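Long-range contact in CRISPR-associated protein, Cse1 family (Acidimicrobium ferrooxidans, PDB 4H3T), which probably serves as the large Cse1 subunit of a type I-E Cascade complex, which helps recognise foreign DNA in CRISPR defence: residues A405-V419 against W487-A499. The protein carries 1 engineered substitution. Sequence-based numbering, arbitrary orientation.
Sequences AVTFAAHAAQALGYV and WAALVEAVARDLA
Ala405 and Trp487 meet at one end of a near-parallel helix pair in the C-terminal helical bundle, the four-helix bundle known from Cse1 proteins. The axes of 405-415 and 487-499, parts of helices 397-415 and 481-504, cross at -20° and come within 10.3 Å. Helices 445-473 and 511-532 complete the bundle.

One hydrogen bond spans the pair. Trp487 NE1 donates to Ala405 O at 2.9 Å, with a bent N-H...O angle of 141°. The donor lies above the carbonyl plane. Ala409 N, the normal helix partner, reaches the same oxygen from the opposite face, so two donors grip it. The indole CG stands anti to its own backbone N (chi1 -179°), which carries the pyrrole edge across to the neighbouring helix. Trp487 CD1 also touches Ala405 CB at 3.4 Å, while Val491 CG2 lies over one indole face, toward the rim. Tyr467 and Phe470 of helix 445-473 meet the indole as well. A leucine in place of Trp487 would probably cost Ala405 O its second donor and open a gap beside Ala405 and Val491.

The rest is apolar packing. Phe408 CE2 comes within 3.7 Å of Val491 CB, and the two side chains lie alongside each other, pointing opposite ways. The Phe408 ring turns its edge to Ala488 O. Glu492 CG only brushes this ring. On the side of helix 511-532, Phe532 lies nearly parallel to the ring and Arg529 forms a salt bridge with Glu492. Val491 CG1 fits against Ala412 CB at 3.5 Å.

Further along, Leu416 lies roughly perpendicular to Leu498, their CD1 methyls meeting. The other branch of Leu416 turns to the opposing backbone: CD2 lies 3.5 Å from Ala495 O and also touches Ala499 CB.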
ATOM      1  N   ALA A 405      10.632  19.406   7.213  1.00 42.05           N
ATOM      2  CA  ALA A 405      10.117  19.143   8.570  1.00 41.04           C
ATOM      3  C   ALA A 405      10.451  17.722   8.999  1.00 42.99           C
ATOM      4  O   ALA A 405      10.758  17.484  10.175  1.00 40.53           O
ATOM      5  CB  ALA A 405       8.611  19.374   8.627  1.00 41.21           C
ATOM      6  N   VAL A 406      10.403  16.784   8.056  1.00 42.44           N
ATOM      7  CA  VAL A 406      10.792  15.393   8.299  1.00 41.14           C
ATOM      8  C   VAL A 406      12.318  15.356   8.599  1.00 40.87           C
ATOM      9  O   VAL A 406      12.746  14.716   9.533  1.00 37.89           O
ATOM     10  CB  VAL A 406      10.424  14.453   7.104  1.00 42.61           C
ATOM     11  CG1 VAL A 406      10.963  13.047   7.346  1.00 42.39           C
ATOM     12  CG2 VAL A 406       8.926  14.397   6.924  1.00 42.33           C
ATOM     13  N   THR A 407      13.111  16.067   7.796  1.00 38.91           N
ATOM     14  CA  THR A 407      14.579  16.155   7.988  1.00 38.82           C
ATOM     15  C   THR A 407      14.936  16.733   9.371  1.00 44.97           C
ATOM     16  O   THR A 407      15.860  16.240  10.021  1.00 42.90           O
ATOM     17  CB  THR A 407      15.226  17.017   6.912  1.00 45.98           C
ATOM     18  OG1 THR A 407      14.880  16.463   5.638  1.00 45.94           O
ATOM     19  CG2 THR A 407      16.757  17.094   7.069  1.00 44.34           C
ATOM     20  N   PHE A 408      14.220  17.764   9.810  1.00 43.45           N
ATOM     21  CA  PHE A 408      14.439  18.341  11.121  1.00 41.78           C
ATOM     22  C   PHE A 408      14.115  17.324  12.221  1.00 44.11           C
ATOM     23  O   PHE A 408      14.894  17.185  13.177  1.00 42.15           O
ATOM     24  CB  PHE A 408      13.652  19.656  11.318  1.00 43.51           C
ATOM     25  CG  PHE A 408      14.014  20.326  12.618  1.00 43.50           C
ATOM     26  CD1 PHE A 408      15.325  20.646  12.905  1.00 46.73           C
ATOM     27  CD2 PHE A 408      13.063  20.530  13.604  1.00 44.93           C
ATOM     28  CE1 PHE A 408      15.672  21.172  14.143  1.00 47.18           C
ATOM     29  CE2 PHE A 408      13.390  21.196  14.779  1.00 45.99           C
ATOM     30  CZ  PHE A 408      14.702  21.464  15.064  1.00 47.09           C
ATOM     31  N   ALA A 409      13.007  16.608  12.105  1.00 41.67           N
ATOM     32  CA  ALA A 409      12.684  15.542  13.071  1.00 40.85           C
ATOM     33  C   ALA A 409      13.848  14.498  13.148  1.00 40.88           C
ATOM     34  O   ALA A 409      14.190  14.033  14.234  1.00 37.48           O
ATOM     35  CB  ALA A 409      11.387  14.854  12.703  1.00 42.12           C
ATOM     36  N   ALA A 410      14.351  14.065  11.987  1.00 37.06           N
ATOM     37  CA  ALA A 410      15.458  13.104  11.894  1.00 38.46           C
ATOM     38  C   ALA A 410      16.756  13.676  12.556  1.00 43.04           C
ATOM     39  O   ALA A 410      17.410  12.953  13.301  1.00 39.83           O
ATOM     40  CB  ALA A 410      15.712  12.698  10.451  1.00 39.62           C
ATOM     41  N   HIS A 411      17.027  14.968  12.415  1.00 40.77           N
ATOM     42  CA  HIS A 411      18.178  15.566  13.058  1.00 42.93           C
ATOM     43  C   HIS A 411      17.952  15.657  14.553  1.00 41.95           C
ATOM     44  O   HIS A 411      18.897  15.442  15.279  1.00 39.35           O
ATOM     45  CB  HIS A 411      18.522  16.974  12.512  1.00 45.75           C
ATOM     46  CG  HIS A 411      19.106  16.960  11.133  1.00 51.00           C
ATOM     47  ND1 HIS A 411      18.851  17.965  10.245  1.00 54.33           N
ATOM     48  CD2 HIS A 411      19.930  16.074  10.548  1.00 55.81           C
ATOM     49  CE1 HIS A 411      19.474  17.634   9.129  1.00 55.11           C
ATOM     50  NE2 HIS A 411      20.135  16.513   9.265  1.00 56.02           N
ATOM     51  N   ALA A 412      16.731  15.931  15.030  1.00 39.50           N
ATOM     52  CA  ALA A 412      16.485  15.939  16.485  1.00 39.99           C
ATOM     53  C   ALA A 412      16.660  14.532  17.060  1.00 41.50           C
ATOM     54  O   ALA A 412      17.173  14.356  18.184  1.00 41.29           O
ATOM     55  CB  ALA A 412      15.092  16.486  16.799  1.00 41.69           C
ATOM     56  N   ALA A 413      16.206  13.516  16.327  1.00 38.83           N
ATOM     57  CA  ALA A 413      16.347  12.115  16.799  1.00 37.36           C
ATOM     58  C   ALA A 413      17.835  11.731  16.910  1.00 40.22           C
ATOM     59  O   ALA A 413      18.232  11.080  17.844  1.00 39.83           O
ATOM     60  CB  ALA A 413      15.638  11.161  15.844  1.00 37.75           C
ATOM     61  N   GLN A 414      18.638  12.159  15.957  1.00 39.93           N
ATOM     62  CA  GLN A 414      20.069  11.904  15.926  1.00 39.65           C
ATOM     63  C   GLN A 414      20.736  12.665  17.068  1.00 44.11           C
ATOM     64  O   GLN A 414      21.527  12.081  17.804  1.00 42.42           O
ATOM     65  CB  GLN A 414      20.628  12.318  14.596  1.00 42.12           C
ATOM     66  CG  GLN A 414      22.112  11.905  14.389  1.00 54.38           C
ATOM     67  CD  GLN A 414      22.714  12.392  13.086  1.00 89.10           C
ATOM     68  OE1 GLN A 414      22.014  12.825  12.156  1.00 87.24           O
ATOM     69  NE2 GLN A 414      24.043  12.382  13.014  1.00 85.07           N
ATOM     70  N   ALA A 415      20.381  13.946  17.275  1.00 42.08           N
ATOM     71  CA  ALA A 415      20.926  14.726  18.396  1.00 42.19           C
ATOM     72  C   ALA A 415      20.672  14.060  19.759  1.00 42.82           C
ATOM     73  O   ALA A 415      21.518  14.093  20.658  1.00 43.90           O
ATOM     74  CB  ALA A 415      20.347  16.118  18.400  1.00 42.83           C
ATOM     75  N   LEU A 416      19.503  13.497  19.929  1.00 39.41           N
ATOM     76  CA  LEU A 416      19.166  12.767  21.156  1.00 37.27           C
ATOM     77  C   LEU A 416      20.055  11.562  21.415  1.00 40.24           C
ATOM     78  O   LEU A 416      20.114  11.108  22.548  1.00 39.69           O
ATOM     79  CB  LEU A 416      17.721  12.326  21.135  1.00 38.48           C
ATOM     80  CG  LEU A 416      16.700  13.418  21.553  1.00 42.65           C
ATOM     81  CD1 LEU A 416      15.302  12.961  21.268  1.00 42.08           C
ATOM     82  CD2 LEU A 416      16.841  13.740  23.072  1.00 46.51           C
ATOM     83  N   GLY A 417      20.740  11.048  20.401  1.00 38.00           N
ATOM     84  CA  GLY A 417      21.639   9.927  20.575  1.00 37.44           C
ATOM     85  C   GLY A 417      22.735  10.222  21.603  1.00 39.78           C
ATOM     86  O   GLY A 417      23.168   9.324  22.289  1.00 38.73           O
ATOM     87  N   TYR A 418      23.229  11.474  21.688  1.00 37.80           N
ATOM     88  CA  TYR A 418      24.283  11.857  22.648  1.00 38.22           C
ATOM     89  C   TYR A 418      23.782  11.713  24.083  1.00 42.84           C
ATOM     90  O   TYR A 418      24.534  11.387  24.941  1.00 40.53           O
ATOM     91  CB  TYR A 418      24.685  13.288  22.377  1.00 42.47           C
ATOM     92  CG  TYR A 418      25.317  13.434  21.035  1.00 43.74           C
ATOM     93  CD1 TYR A 418      26.528  12.820  20.751  1.00 45.50           C
ATOM     94  CD2 TYR A 418      24.706  14.192  20.031  1.00 45.43           C
ATOM     95  CE1 TYR A 418      27.121  12.938  19.506  1.00 49.95           C
ATOM     96  CE2 TYR A 418      25.286  14.320  18.774  1.00 46.46           C
ATOM     97  CZ  TYR A 418      26.513  13.709  18.521  1.00 59.52           C
ATOM     98  OH  TYR A 418      27.152  13.809  17.303  1.00 61.69           O
ATOM     99  N   VAL A 419      22.486  11.885  24.324  1.00 39.82           N
ATOM    100  CA  VAL A 419      21.891  11.705  25.643  1.00 40.67           C
ATOM    101  C   VAL A 419      21.653  10.204  25.870  1.00 42.96           C
ATOM    102  O   VAL A 419      21.884   9.705  26.978  1.00 43.32           O
ATOM    103  CB  VAL A 419      20.576  12.558  25.762  1.00 47.02           C
ATOM    104  CG1 VAL A 419      19.739  12.136  26.967  1.00 49.61           C
ATOM    105  CG2 VAL A 419      20.930  14.028  25.825  1.00 46.47           C
ATOM    106  N   TRP A 487       6.728  24.165  13.651  1.00 46.73           N
ATOM    107  CA  TRP A 487       7.216  22.804  13.727  1.00 45.91           C
ATOM    108  C   TRP A 487       8.601  22.777  14.468  1.00 47.42           C
ATOM    109  O   TRP A 487       8.844  21.899  15.297  1.00 44.24           O
ATOM    110  CB  TRP A 487       7.343  22.211  12.336  1.00 44.56           C
ATOM    111  CG  TRP A 487       7.829  20.789  12.350  1.00 43.48           C
ATOM    112  CD1 TRP A 487       9.008  20.303  11.840  1.00 45.25           C
ATOM    113  CD2 TRP A 487       7.133  19.668  12.892  1.00 42.07           C
ATOM    114  NE1 TRP A 487       9.093  18.950  12.056  1.00 42.57           N
ATOM    115  CE2 TRP A 487       7.933  18.524  12.659  1.00 42.72           C
ATOM    116  CE3 TRP A 487       5.896  19.511  13.547  1.00 43.71           C
ATOM    117  CZ2 TRP A 487       7.552  17.247  13.091  1.00 41.38           C
ATOM    118  CZ3 TRP A 487       5.530  18.244  13.985  1.00 43.35           C
ATOM    119  CH2 TRP A 487       6.337  17.134  13.743  1.00 42.78           C
ATOM    120  N   ALA A 488       9.459  23.760  14.187  1.00 45.91           N
ATOM    121  CA  ALA A 488      10.779  23.843  14.823  1.00 46.74           C
ATOM    122  C   ALA A 488      10.646  23.887  16.354  1.00 53.46           C
ATOM    123  O   ALA A 488      11.342  23.160  17.060  1.00 54.57           O
ATOM    124  CB  ALA A 488      11.547  25.072  14.336  1.00 48.87           C
ATOM    125  N   ALA A 489       9.808  24.781  16.856  1.00 52.51           N
ATOM    126  CA  ALA A 489       9.574  24.895  18.301  1.00 53.07           C
ATOM    127  C   ALA A 489       8.908  23.625  18.883  1.00 54.67           C
ATOM    128  O   ALA A 489       9.230  23.244  20.001  1.00 55.04           O
ATOM    129  CB  ALA A 489       8.710  26.133  18.612  1.00 55.03           C
ATOM    130  N   LEU A 490       7.944  23.006  18.185  1.00 50.79           N
ATOM    131  CA  LEU A 490       7.316  21.774  18.694  1.00 48.85           C
ATOM    132  C   LEU A 490       8.362  20.640  18.822  1.00 50.25           C
ATOM    133  O   LEU A 490       8.500  20.021  19.879  1.00 47.44           O
ATOM    134  CB  LEU A 490       6.156  21.378  17.769  1.00 48.05           C
ATOM    135  CG  LEU A 490       5.305  20.213  18.237  1.00 50.73           C
ATOM    136  CD1 LEU A 490       3.851  20.392  17.765  1.00 54.04           C
ATOM    137  CD2 LEU A 490       5.961  18.830  17.872  1.00 48.68           C
ATOM    138  N   VAL A 491       9.165  20.433  17.792  1.00 46.87           N
ATOM    139  CA  VAL A 491      10.150  19.345  17.831  1.00 43.10           C
ATOM    140  C   VAL A 491      11.186  19.581  18.938  1.00 48.11           C
ATOM    141  O   VAL A 491      11.525  18.634  19.641  1.00 43.70           O
ATOM    142  CB  VAL A 491      10.809  19.155  16.451  1.00 44.91           C
ATOM    143  CG1 VAL A 491      12.001  18.199  16.523  1.00 43.77           C
ATOM    144  CG2 VAL A 491       9.801  18.666  15.425  1.00 44.87           C
ATOM    145  N   GLU A 492      11.653  20.819  19.109  1.00 47.65           N
ATOM    146  CA  GLU A 492      12.616  21.115  20.182  1.00 48.94           C
ATOM    147  C   GLU A 492      12.053  20.804  21.556  1.00 50.36           C
ATOM    148  O   GLU A 492      12.784  20.284  22.397  1.00 48.26           O
ATOM    149  CB  GLU A 492      13.017  22.604  20.204  1.00 52.54           C
ATOM    150  CG  GLU A 492      13.995  23.033  19.138  1.00 66.66           C
ATOM    151  CD  GLU A 492      14.618  24.363  19.537  1.00 96.35           C
ATOM    152  OE1 GLU A 492      14.046  25.420  19.168  1.00 96.96           O
ATOM    153  OE2 GLU A 492      15.553  24.345  20.372  1.00 76.13           O
ATOM    154  N   ALA A 493      10.805  21.236  21.803  1.00 49.32           N
ATOM    155  CA  ALA A 493      10.112  21.002  23.073  1.00 49.56           C
ATOM    156  C   ALA A 493       9.967  19.492  23.345  1.00 52.54           C
ATOM    157  O   ALA A 493      10.262  19.053  24.448  1.00 51.72           O
ATOM    158  CB  ALA A 493       8.753  21.698  23.094  1.00 51.67           C
ATOM    159  N   VAL A 494       9.632  18.689  22.333  1.00 48.41           N
ATOM    160  CA  VAL A 494       9.527  17.246  22.526  1.00 44.14           C
ATOM    161  C   VAL A 494      10.925  16.685  22.791  1.00 45.32           C
ATOM    162  O   VAL A 494      11.104  15.934  23.741  1.00 42.67           O
ATOM    163  CB  VAL A 494       8.823  16.550  21.337  1.00 46.04           C
ATOM    164  CG1 VAL A 494       8.889  15.024  21.477  1.00 44.30           C
ATOM    165  CG2 VAL A 494       7.383  17.031  21.225  1.00 47.22           C
ATOM    166  N   ALA A 495      11.931  17.128  22.029  1.00 42.68           N
ATOM    167  CA  ALA A 495      13.296  16.591  22.180  1.00 40.65           C
ATOM    168  C   ALA A 495      13.896  16.938  23.538  1.00 46.63           C
ATOM    169  O   ALA A 495      14.492  16.065  24.168  1.00 44.70           O
ATOM    170  CB  ALA A 495      14.205  17.089  21.044  1.00 40.66           C
ATOM    171  N   ARG A 496      13.641  18.153  24.055  1.00 48.69           N
ATOM    172  CA  ARG A 496      14.153  18.533  25.393  1.00 50.03           C
ATOM    173  C   ARG A 496      13.429  17.796  26.520  1.00 51.98           C
ATOM    174  O   ARG A 496      14.041  17.498  27.527  1.00 52.19           O
ATOM    175  CB  ARG A 496      14.038  20.049  25.583  1.00 51.60           C
ATOM    176  CG  ARG A 496      15.084  20.768  24.720  1.00 61.48           C
ATOM    177  CD  ARG A 496      14.874  22.303  24.682  1.00 60.15           C
ATOM    178  NE  ARG A 496      16.154  23.010  24.834  1.00 88.95           N
ATOM    179  CZ  ARG A 496      16.659  23.502  25.976  1.00121.27           C
ATOM    180  NH1 ARG A 496      15.989  23.380  27.123  1.00109.10           N
ATOM    181  NH2 ARG A 496      17.833  24.130  25.977  1.00115.47           N
ATOM    182  N   ASP A 497      12.148  17.502  26.374  1.00 48.24           N
ATOM    183  CA  ASP A 497      11.435  16.702  27.373  1.00 50.49           C
ATOM    184  C   ASP A 497      12.036  15.288  27.477  1.00 51.43           C
ATOM    185  O   ASP A 497      12.250  14.760  28.581  1.00 49.08           O
ATOM    186  CB  ASP A 497       9.952  16.599  27.001  1.00 54.08           C
ATOM    187  CG  ASP A 497       9.120  15.920  28.051  1.00 72.64           C
ATOM    188  OD1 ASP A 497       9.058  16.441  29.180  1.00 80.35           O
ATOM    189  OD2 ASP A 497       8.552  14.850  27.756  1.00 74.69           O
ATOM    190  N   LEU A 498      12.288  14.653  26.313  1.00 45.90           N
ATOM    191  CA  LEU A 498      12.910  13.338  26.332  1.00 44.53           C
ATOM    192  C   LEU A 498      14.312  13.407  26.880  1.00 47.68           C
ATOM    193  O   LEU A 498      14.700  12.545  27.663  1.00 46.03           O
ATOM    194  CB  LEU A 498      12.938  12.722  24.893  1.00 44.10           C
ATOM    195  CG  LEU A 498      11.622  12.149  24.427  1.00 49.22           C
ATOM    196  CD1 LEU A 498      11.702  11.799  22.937  1.00 48.10           C
ATOM    197  CD2 LEU A 498      11.255  10.892  25.237  1.00 52.02           C
ATOM    198  N   ALA A 499      15.074  14.436  26.500  1.00 44.92           N
ATOM    199  CA  ALA A 499      16.452  14.570  27.000  1.00 45.27           C
ATOM    200  C   ALA A 499      16.471  14.756  28.533  1.00 50.01           C
ATOM    201  O   ALA A 499      17.219  14.080  29.228  1.00 48.40           O
ATOM    202  CB  ALA A 499      17.148  15.763  26.325  1.00 45.35           C
TER